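PDB 3CK2: conserved uncharacterized protein (predicted phosphoesterase COG0622) from Streptococcus pneumoniae, which probably hydrolyses phosphate esters, most likely phosphodiesters, at a two-manganese centre of the calcineurin-like phosphoesterase type. Local coordinates for residues A[18-30]-A[43-55]. Residues are numbered along the deposited sequence; the frame is centred on the assembly and turned at random.
Sequences DSLIVEEVRDRYV and ELRPDSPLWEGIR
Arg26 of helix 19-29 lies across the turn that leads into strand 54-56, and the Leu50 side chain crosses that of Arg26 at about a right angle. The setting is the calcineurin-like phosphoesterase fold. The helix follows strand 7-12 and packs on the sheet. Segment 43-55 runs from the metal-binding end of the fold, just after the manganese ligand Asp41, to the edge strand 54-56.

Arg26 CB rests on Ile54 CD1 at 3.9 Å. CG and CD then pass the carbonyl oxygen of Glu52, which is 3.2 Å from CD. Bends at chi2 (-149°) and chi3 (45°) turn the end of the chain toward the neighbouring Asp27 on the same helix. There NE and NH2 both donate to Asp27 OD1, a side-on salt bridge with NH2 to OD1 at 2.8 Å. This pair probably holds the guanidinium plane in place. Leu50 CD2 covers one face of that plane. Glu52 OE1 lies well out of it, so its long salt bridge to NH1 is a matter of charge alone.

Closer to the helix start, Leu50 divides its methyls. CD2 presses on Glu23 CB at 3.5 Å, and CD1 lies against Ser19 CB, which Leu44 CD2 also touches. In Val22, chi1 168° sets CG1 anti to the backbone N, on the side of Leu50 and Trp51. It meets Leu50 CB and Trp51 CZ3, 4.0 Å from the latter. The Trp51 ring is also packed edge-to-face with His38. At the helix end, Val30 CG1 sits 3.9 Å from Gly53 CA. Pro49 O approaches the guanidinium edge of Arg26, 2.9 Å from NH1.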
ATOM      1  N   ASP A  18      -3.549  -4.921 -15.391  1.00 20.09           N
ATOM      2  CA  ASP A  18      -2.253  -4.552 -15.922  1.00 20.63           C
ATOM      3  C   ASP A  18      -1.186  -5.361 -15.177  1.00 21.12           C
ATOM      4  O   ASP A  18      -0.835  -5.086 -14.039  1.00 21.23           O
ATOM      5  CB  ASP A  18      -2.068  -3.039 -15.776  1.00 20.98           C
ATOM      6  CG  ASP A  18      -0.801  -2.531 -16.405  1.00 20.71           C
ATOM      7  OD1 ASP A  18       0.149  -3.307 -16.610  1.00 21.93           O
ATOM      8  OD2 ASP A  18      -0.760  -1.317 -16.664  1.00 21.33           O
ATOM      9  N   SER A  19      -0.716  -6.409 -15.828  1.00 21.38           N
ATOM     10  CA  SER A  19       0.296  -7.255 -15.266  1.00 22.21           C
ATOM     11  C   SER A  19       1.714  -6.750 -15.565  1.00 22.10           C
ATOM     12  O   SER A  19       2.616  -7.005 -14.786  1.00 21.20           O
ATOM     13  CB  SER A  19       0.107  -8.702 -15.763  1.00 22.54           C
ATOM     14  OG  SER A  19       0.075  -8.742 -17.161  1.00 22.79           O
ATOM     15  N   LEU A  20       1.904  -6.015 -16.665  1.00 23.27           N
ATOM     16  CA  LEU A  20       3.240  -5.497 -16.992  1.00 23.68           C
ATOM     17  C   LEU A  20       3.665  -4.511 -15.926  1.00 23.38           C
ATOM     18  O   LEU A  20       4.839  -4.486 -15.547  1.00 22.30           O
ATOM     19  CB  LEU A  20       3.307  -4.831 -18.366  1.00 24.06           C
ATOM     20  CG  LEU A  20       3.473  -5.638 -19.667  1.00 27.81           C
ATOM     21  CD1 LEU A  20       3.581  -4.652 -20.856  1.00 27.86           C
ATOM     22  CD2 LEU A  20       4.672  -6.622 -19.711  1.00 28.43           C
ATOM     23  N   ILE A  21       2.726  -3.711 -15.412  1.00 23.44           N
ATOM     24  CA  ILE A  21       3.121  -2.726 -14.376  1.00 23.47           C
ATOM     25  C   ILE A  21       3.508  -3.376 -13.042  1.00 23.41           C
ATOM     26  O   ILE A  21       4.415  -2.922 -12.338  1.00 24.46           O
ATOM     27  CB  ILE A  21       2.109  -1.527 -14.192  1.00 22.98           C
ATOM     28  CG1 ILE A  21       2.849  -0.345 -13.539  1.00 23.53           C
ATOM     29  CG2 ILE A  21       0.859  -1.892 -13.408  1.00 19.96           C
ATOM     30  CD1 ILE A  21       3.987   0.272 -14.387  1.00 20.69           C
ATOM     31  N   VAL A  22       2.811  -4.440 -12.707  1.00 23.82           N
ATOM     32  CA  VAL A  22       3.095  -5.217 -11.504  1.00 23.76           C
ATOM     33  C   VAL A  22       4.480  -5.888 -11.592  1.00 23.63           C
ATOM     34  O   VAL A  22       5.255  -5.851 -10.631  1.00 23.70           O
ATOM     35  CB  VAL A  22       1.953  -6.238 -11.276  1.00 23.59           C
ATOM     36  CG1 VAL A  22       2.340  -7.280 -10.210  1.00 22.67           C
ATOM     37  CG2 VAL A  22       0.696  -5.476 -10.913  1.00 21.54           C
ATOM     38  N   GLU A  23       4.762  -6.498 -12.746  1.00 23.90           N
ATOM     39  CA  GLU A  23       6.080  -7.121 -13.046  1.00 24.42           C
ATOM     40  C   GLU A  23       7.221  -6.089 -12.997  1.00 23.94           C
ATOM     41  O   GLU A  23       8.278  -6.348 -12.457  1.00 23.30           O
ATOM     42  CB  GLU A  23       6.060  -7.788 -14.435  1.00 24.25           C
ATOM     43  CG  GLU A  23       7.353  -8.529 -14.811  1.00 24.57           C
ATOM     44  CD  GLU A  23       7.330  -9.172 -16.208  1.00 25.64           C
ATOM     45  OE1 GLU A  23       6.508  -8.763 -17.058  1.00 28.39           O
ATOM     46  OE2 GLU A  23       8.181 -10.060 -16.476  1.00 27.41           O
ATOM     47  N   GLU A  24       6.981  -4.928 -13.594  1.00 24.72           N
ATOM     48  CA  GLU A  24       7.961  -3.856 -13.646  1.00 25.30           C
ATOM     49  C   GLU A  24       8.330  -3.358 -12.254  1.00 24.89           C
ATOM     50  O   GLU A  24       9.506  -3.165 -11.960  1.00 26.04           O
ATOM     51  CB  GLU A  24       7.443  -2.699 -14.481  1.00 24.89           C
ATOM     52  CG  GLU A  24       8.491  -1.637 -14.605  1.00 28.44           C
ATOM     53  CD  GLU A  24       8.159  -0.547 -15.612  1.00 29.10           C
ATOM     54  OE1 GLU A  24       7.093  -0.647 -16.298  1.00 33.17           O
ATOM     55  OE2 GLU A  24       8.995   0.394 -15.691  1.00 28.55           O
ATOM     56  N   VAL A  25       7.328  -3.168 -11.408  1.00 23.89           N
ATOM     57  CA  VAL A  25       7.532  -2.719 -10.026  1.00 23.62           C
ATOM     58  C   VAL A  25       8.175  -3.817  -9.138  1.00 23.43           C
ATOM     59  O   VAL A  25       9.073  -3.523  -8.320  1.00 22.56           O
ATOM     60  CB  VAL A  25       6.173  -2.173  -9.407  1.00 22.91           C
ATOM     61  CG1 VAL A  25       6.221  -2.078  -7.874  1.00 20.31           C
ATOM     62  CG2 VAL A  25       5.796  -0.850 -10.069  1.00 20.60           C
ATOM     63  N   ARG A  26       7.728  -5.065  -9.312  1.00 23.65           N
ATOM     64  CA  ARG A  26       8.377  -6.207  -8.674  1.00 23.79           C
ATOM     65  C   ARG A  26       9.878  -6.208  -8.997  1.00 23.25           C
ATOM     66  O   ARG A  26      10.729  -6.163  -8.084  1.00 22.66           O
ATOM     67  CB  ARG A  26       7.769  -7.567  -9.093  1.00 23.80           C
ATOM     68  CG  ARG A  26       8.475  -8.743  -8.321  1.00 24.32           C
ATOM     69  CD  ARG A  26       8.604 -10.108  -9.016  1.00 25.63           C
ATOM     70  NE  ARG A  26       9.043 -10.037 -10.406  1.00 26.51           N
ATOM     71  CZ  ARG A  26       8.754 -10.963 -11.320  1.00 28.59           C
ATOM     72  NH1 ARG A  26       8.054 -12.015 -10.968  1.00 31.27           N
ATOM     73  NH2 ARG A  26       9.162 -10.857 -12.591  1.00 28.09           N
ATOM     74  N   ASP A  27      10.163  -6.289 -10.296  1.00 22.62           N
ATOM     75  CA  ASP A  27      11.502  -6.364 -10.823  1.00 23.07           C
ATOM     76  C   ASP A  27      12.396  -5.212 -10.359  1.00 22.97           C
ATOM     77  O   ASP A  27      13.577  -5.393 -10.092  1.00 22.87           O
ATOM     78  CB  ASP A  27      11.458  -6.364 -12.368  1.00 23.41           C
ATOM     79  CG  ASP A  27      11.040  -7.713 -12.960  1.00 23.96           C
ATOM     80  OD1 ASP A  27      10.832  -8.677 -12.189  1.00 22.94           O
ATOM     81  OD2 ASP A  27      10.939  -7.808 -14.203  1.00 24.40           O
ATOM     82  N   ARG A  28      11.838  -4.024 -10.299  1.00 22.95           N
ATOM     83  CA  ARG A  28      12.623  -2.853  -9.932  1.00 22.92           C
ATOM     84  C   ARG A  28      13.059  -2.896  -8.471  1.00 22.97           C
ATOM     85  O   ARG A  28      14.182  -2.500  -8.116  1.00 23.54           O
ATOM     86  CB  ARG A  28      11.786  -1.602 -10.178  1.00 22.93           C
ATOM     87  CG  ARG A  28      12.547  -0.324 -10.014  1.00 22.97           C
ATOM     88  CD  ARG A  28      11.661   0.846 -10.312  1.00 22.49           C
ATOM     89  NE  ARG A  28      12.377   2.083 -10.043  1.00 22.47           N
ATOM     90  CZ  ARG A  28      13.266   2.627 -10.873  1.00 23.66           C
ATOM     91  NH1 ARG A  28      13.531   2.074 -12.064  1.00 22.33           N
ATOM     92  NH2 ARG A  28      13.881   3.744 -10.516  1.00 23.00           N
ATOM     93  N   TYR A  29      12.175  -3.410  -7.627  1.00 22.95           N
ATOM     94  CA  TYR A  29      12.299  -3.211  -6.197  1.00 22.94           C
ATOM     95  C   TYR A  29      12.545  -4.480  -5.368  1.00 23.46           C
ATOM     96  O   TYR A  29      13.142  -4.393  -4.273  1.00 23.53           O
ATOM     97  CB  TYR A  29      11.050  -2.491  -5.684  1.00 22.01           C
ATOM     98  CG  TYR A  29      10.910  -1.063  -6.161  1.00 20.76           C
ATOM     99  CD1 TYR A  29      11.770  -0.050  -5.699  1.00 19.91           C
ATOM    100  CD2 TYR A  29       9.867  -0.706  -7.036  1.00 20.72           C
ATOM    101  CE1 TYR A  29      11.597   1.287  -6.140  1.00 21.80           C
ATOM    102  CE2 TYR A  29       9.665   0.599  -7.455  1.00 20.17           C
ATOM    103  CZ  TYR A  29      10.527   1.605  -7.016  1.00 21.05           C
ATOM    104  OH  TYR A  29      10.327   2.884  -7.482  1.00 21.00           O
ATOM    105  N   VAL A  30      12.078  -5.648  -5.832  1.00 23.90           N
ATOM    106  CA  VAL A  30      12.212  -6.859  -4.979  1.00 23.07           C
ATOM    107  C   VAL A  30      13.694  -7.141  -4.729  1.00 23.67           C
ATOM    108  O   VAL A  30      14.515  -7.123  -5.660  1.00 23.98           O
ATOM    109  CB  VAL A  30      11.470  -8.106  -5.501  1.00 23.23           C
ATOM    110  CG1 VAL A  30      11.884  -9.379  -4.684  1.00 21.07           C
ATOM    111  CG2 VAL A  30       9.951  -7.858  -5.473  1.00 20.83           C
ATOM    112  N   GLU A  43      -6.695  -8.141 -10.395  1.00 21.65           N
ATOM    113  CA  GLU A  43      -7.405  -8.963 -11.383  1.00 21.99           C
ATOM    114  C   GLU A  43      -6.514 -10.062 -11.981  1.00 22.03           C
ATOM    115  O   GLU A  43      -6.834 -10.627 -13.013  1.00 21.72           O
ATOM    116  CB  GLU A  43      -8.060  -8.112 -12.457  1.00 21.26           C
ATOM    117  CG  GLU A  43      -9.052  -7.065 -11.913  1.00 21.85           C
ATOM    118  CD  GLU A  43      -9.683  -6.266 -13.057  1.00 24.01           C
ATOM    119  OE1 GLU A  43      -9.630  -6.747 -14.203  1.00 28.27           O
ATOM    120  OE2 GLU A  43     -10.196  -5.146 -12.837  1.00 29.17           O
ATOM    121  N   LEU A  44      -5.425 -10.374 -11.265  1.00 22.54           N
ATOM    122  CA  LEU A  44      -4.478 -11.422 -11.602  1.00 22.37           C
ATOM    123  C   LEU A  44      -4.759 -12.645 -10.737  1.00 22.27           C
ATOM    124  O   LEU A  44      -5.455 -12.559  -9.721  1.00 21.63           O
ATOM    125  CB  LEU A  44      -3.016 -10.936 -11.392  1.00 21.99           C
ATOM    126  CG  LEU A  44      -2.565  -9.649 -12.089  1.00 22.95           C
ATOM    127  CD1 LEU A  44      -1.065  -9.367 -11.826  1.00 23.95           C
ATOM    128  CD2 LEU A  44      -2.895  -9.632 -13.602  1.00 21.31           C
ATOM    129  N   ARG A  45      -4.213 -13.773 -11.173  1.00 23.58           N
ATOM    130  CA  ARG A  45      -4.206 -15.008 -10.402  1.00 25.01           C
ATOM    131  C   ARG A  45      -3.244 -14.959  -9.221  1.00 25.25           C
ATOM    132  O   ARG A  45      -2.153 -14.396  -9.346  1.00 24.35           O
ATOM    133  CB  ARG A  45      -3.837 -16.154 -11.304  1.00 25.60           C
ATOM    134  CG  ARG A  45      -4.953 -16.478 -12.242  1.00 27.67           C
ATOM    135  CD  ARG A  45      -4.473 -17.181 -13.468  1.00 30.43           C
ATOM    136  NE  ARG A  45      -3.987 -18.518 -13.173  1.00 32.65           N
ATOM    137  CZ  ARG A  45      -4.763 -19.548 -12.861  1.00 32.39           C
ATOM    138  NH1 ARG A  45      -6.081 -19.411 -12.749  1.00 33.64           N
ATOM    139  NH2 ARG A  45      -4.201 -20.718 -12.643  1.00 33.32           N
ATOM    140  N   PRO A  46      -3.696 -15.452  -8.042  1.00 26.10           N
ATOM    141  CA  PRO A  46      -2.857 -15.541  -6.825  1.00 26.05           C
ATOM    142  C   PRO A  46      -1.613 -16.403  -6.986  1.00 25.22           C
ATOM    143  O   PRO A  46      -0.638 -16.166  -6.322  1.00 25.07           O
ATOM    144  CB  PRO A  46      -3.788 -16.163  -5.768  1.00 26.34           C
ATOM    145  CG  PRO A  46      -5.159 -15.971  -6.279  1.00 27.55           C
ATOM    146  CD  PRO A  46      -5.091 -15.847  -7.782  1.00 26.61           C
ATOM    147  N   ASP A  47      -1.657 -17.362  -7.889  1.00 25.11           N
ATOM    148  CA  ASP A  47      -0.485 -18.170  -8.205  1.00 25.67           C
ATOM    149  C   ASP A  47       0.405 -17.563  -9.289  1.00 25.23           C
ATOM    150  O   ASP A  47       1.365 -18.187  -9.683  1.00 25.14           O
ATOM    151  CB  ASP A  47      -0.894 -19.602  -8.593  1.00 25.90           C
ATOM    152  CG  ASP A  47      -1.700 -19.664  -9.876  1.00 28.39           C
ATOM    153  OD1 ASP A  47      -1.840 -18.638 -10.599  1.00 30.54           O
ATOM    154  OD2 ASP A  47      -2.178 -20.771 -10.176  1.00 31.42           O
ATOM    155  N   SER A  48       0.108 -16.349  -9.759  1.00 25.31           N
ATOM    156  CA  SER A  48       1.034 -15.663 -10.662  1.00 24.86           C
ATOM    157  C   SER A  48       2.441 -15.567 -10.057  1.00 24.72           C
ATOM    158  O   SER A  48       2.612 -15.198  -8.880  1.00 24.80           O
ATOM    159  CB  SER A  48       0.567 -14.264 -11.017  1.00 24.65           C
ATOM    160  OG  SER A  48       1.407 -13.703 -12.010  1.00 24.53           O
ATOM    161  N   PRO A  49       3.461 -15.882 -10.868  1.00 24.85           N
ATOM    162  CA  PRO A  49       4.836 -15.684 -10.402  1.00 24.72           C
ATOM    163  C   PRO A  49       5.226 -14.228 -10.245  1.00 24.55           C
ATOM    164  O   PRO A  49       6.258 -13.953  -9.661  1.00 24.95           O
ATOM    165  CB  PRO A  49       5.685 -16.376 -11.469  1.00 24.80           C
ATOM    166  CG  PRO A  49       4.828 -16.429 -12.679  1.00 25.33           C
ATOM    167  CD  PRO A  49       3.406 -16.456 -12.231  1.00 24.49           C
ATOM    168  N   LEU A  50       4.392 -13.308 -10.734  1.00 25.08           N
ATOM    169  CA  LEU A  50       4.542 -11.868 -10.483  1.00 24.88           C
ATOM    170  C   LEU A  50       4.434 -11.491  -8.999  1.00 24.90           C
ATOM    171  O   LEU A  50       4.904 -10.421  -8.589  1.00 25.22           O
ATOM    172  CB  LEU A  50       3.502 -11.087 -11.302  1.00 25.16           C
ATOM    173  CG  LEU A  50       3.614 -11.268 -12.837  1.00 25.90           C
ATOM    174  CD1 LEU A  50       2.541 -10.411 -13.548  1.00 24.72           C
ATOM    175  CD2 LEU A  50       5.055 -10.982 -13.394  1.00 23.42           C
ATOM    176  N   TRP A  51       3.854 -12.375  -8.187  1.00 24.34           N
ATOM    177  CA  TRP A  51       3.678 -12.088  -6.772  1.00 24.35           C
ATOM    178  C   TRP A  51       4.859 -12.494  -5.910  1.00 24.17           C
ATOM    179  O   TRP A  51       4.813 -12.287  -4.691  1.00 24.30           O
ATOM    180  CB  TRP A  51       2.423 -12.753  -6.223  1.00 24.11           C
ATOM    181  CG  TRP A  51       1.152 -12.255  -6.828  1.00 25.37           C
ATOM    182  CD1 TRP A  51       0.158 -13.020  -7.406  1.00 25.22           C
ATOM    183  CD2 TRP A  51       0.733 -10.888  -6.970  1.00 24.62           C
ATOM    184  NE1 TRP A  51      -0.857 -12.208  -7.868  1.00 25.29           N
ATOM    185  CE2 TRP A  51      -0.539 -10.902  -7.601  1.00 24.83           C
ATOM    186  CE3 TRP A  51       1.294  -9.658  -6.618  1.00 22.91           C
ATOM    187  CZ2 TRP A  51      -1.253  -9.737  -7.867  1.00 25.09           C
ATOM    188  CZ3 TRP A  51       0.589  -8.515  -6.888  1.00 24.55           C
ATOM    189  CH2 TRP A  51      -0.677  -8.558  -7.513  1.00 24.59           C
ATOM    190  N   GLU A  52       5.881 -13.090  -6.513  1.00 23.76           N
ATOM    191  CA  GLU A  52       7.082 -13.482  -5.765  1.00 23.65           C
ATOM    192  C   GLU A  52       7.784 -12.219  -5.298  1.00 23.12           C
ATOM    193  O   GLU A  52       8.127 -11.360  -6.113  1.00 23.46           O
ATOM    194  CB  GLU A  52       8.067 -14.306  -6.621  1.00 24.19           C
ATOM    195  CG  GLU A  52       7.555 -15.637  -7.144  0.30 23.07           C
ATOM    196  CD  GLU A  52       8.346 -16.117  -8.354  0.30 22.41           C
ATOM    197  OE1 GLU A  52       8.842 -15.275  -9.134  0.30 19.49           O
ATOM    198  OE2 GLU A  52       8.459 -17.337  -8.532  0.30 19.97           O
ATOM    199  N   GLY A  53       7.974 -12.119  -3.984  1.00 22.88           N
ATOM    200  CA  GLY A  53       8.553 -10.949  -3.327  1.00 23.02           C
ATOM    201  C   GLY A  53       7.541  -9.893  -2.857  1.00 23.19           C
ATOM    202  O   GLY A  53       7.927  -8.937  -2.156  1.00 23.11           O
ATOM    203  N   ILE A  54       6.255 -10.073  -3.207  1.00 22.55           N
ATOM    204  CA  ILE A  54       5.220  -9.068  -2.953  1.00 22.46           C
ATOM    205  C   ILE A  54       4.191  -9.555  -1.935  1.00 22.78           C
ATOM    206  O   ILE A  54       3.766 -10.697  -2.013  1.00 23.36           O
ATOM    207  CB  ILE A  54       4.467  -8.662  -4.267  1.00 22.24           C
ATOM    208  CG1 ILE A  54       5.446  -8.102  -5.309  1.00 20.38           C
ATOM    209  CG2 ILE A  54       3.349  -7.651  -3.952  1.00 21.02           C
ATOM    210  CD1 ILE A  54       4.785  -7.801  -6.634  1.00 21.29           C
ATOM    211  N   ARG A  55       3.785  -8.681  -1.002  1.00 22.56           N
ATOM    212  CA  ARG A  55       2.686  -8.990  -0.084  1.00 22.37           C
ATOM    213  C   ARG A  55       1.381  -8.461  -0.635  1.00 21.94           C
ATOM    214  O   ARG A  55       1.216  -7.252  -0.745  1.00 22.28           O
ATOM    215  CB  ARG A  55       2.924  -8.393   1.307  1.00 22.49           C
ATOM    216  CG  ARG A  55       4.220  -8.806   1.957  1.00 24.11           C
ATOM    217  CD  ARG A  55       4.110 -10.210   2.492  1.00 27.10           C
ATOM    218  NE  ARG A  55       3.560 -10.261   3.845  1.00 28.37           N
ATOM    219  CZ  ARG A  55       3.218 -11.381   4.476  1.00 27.13           C
ATOM    220  NH1 ARG A  55       3.329 -12.559   3.881  1.00 27.13           N
ATOM    221  NH2 ARG A  55       2.746 -11.313   5.712  1.00 27.85           N
TER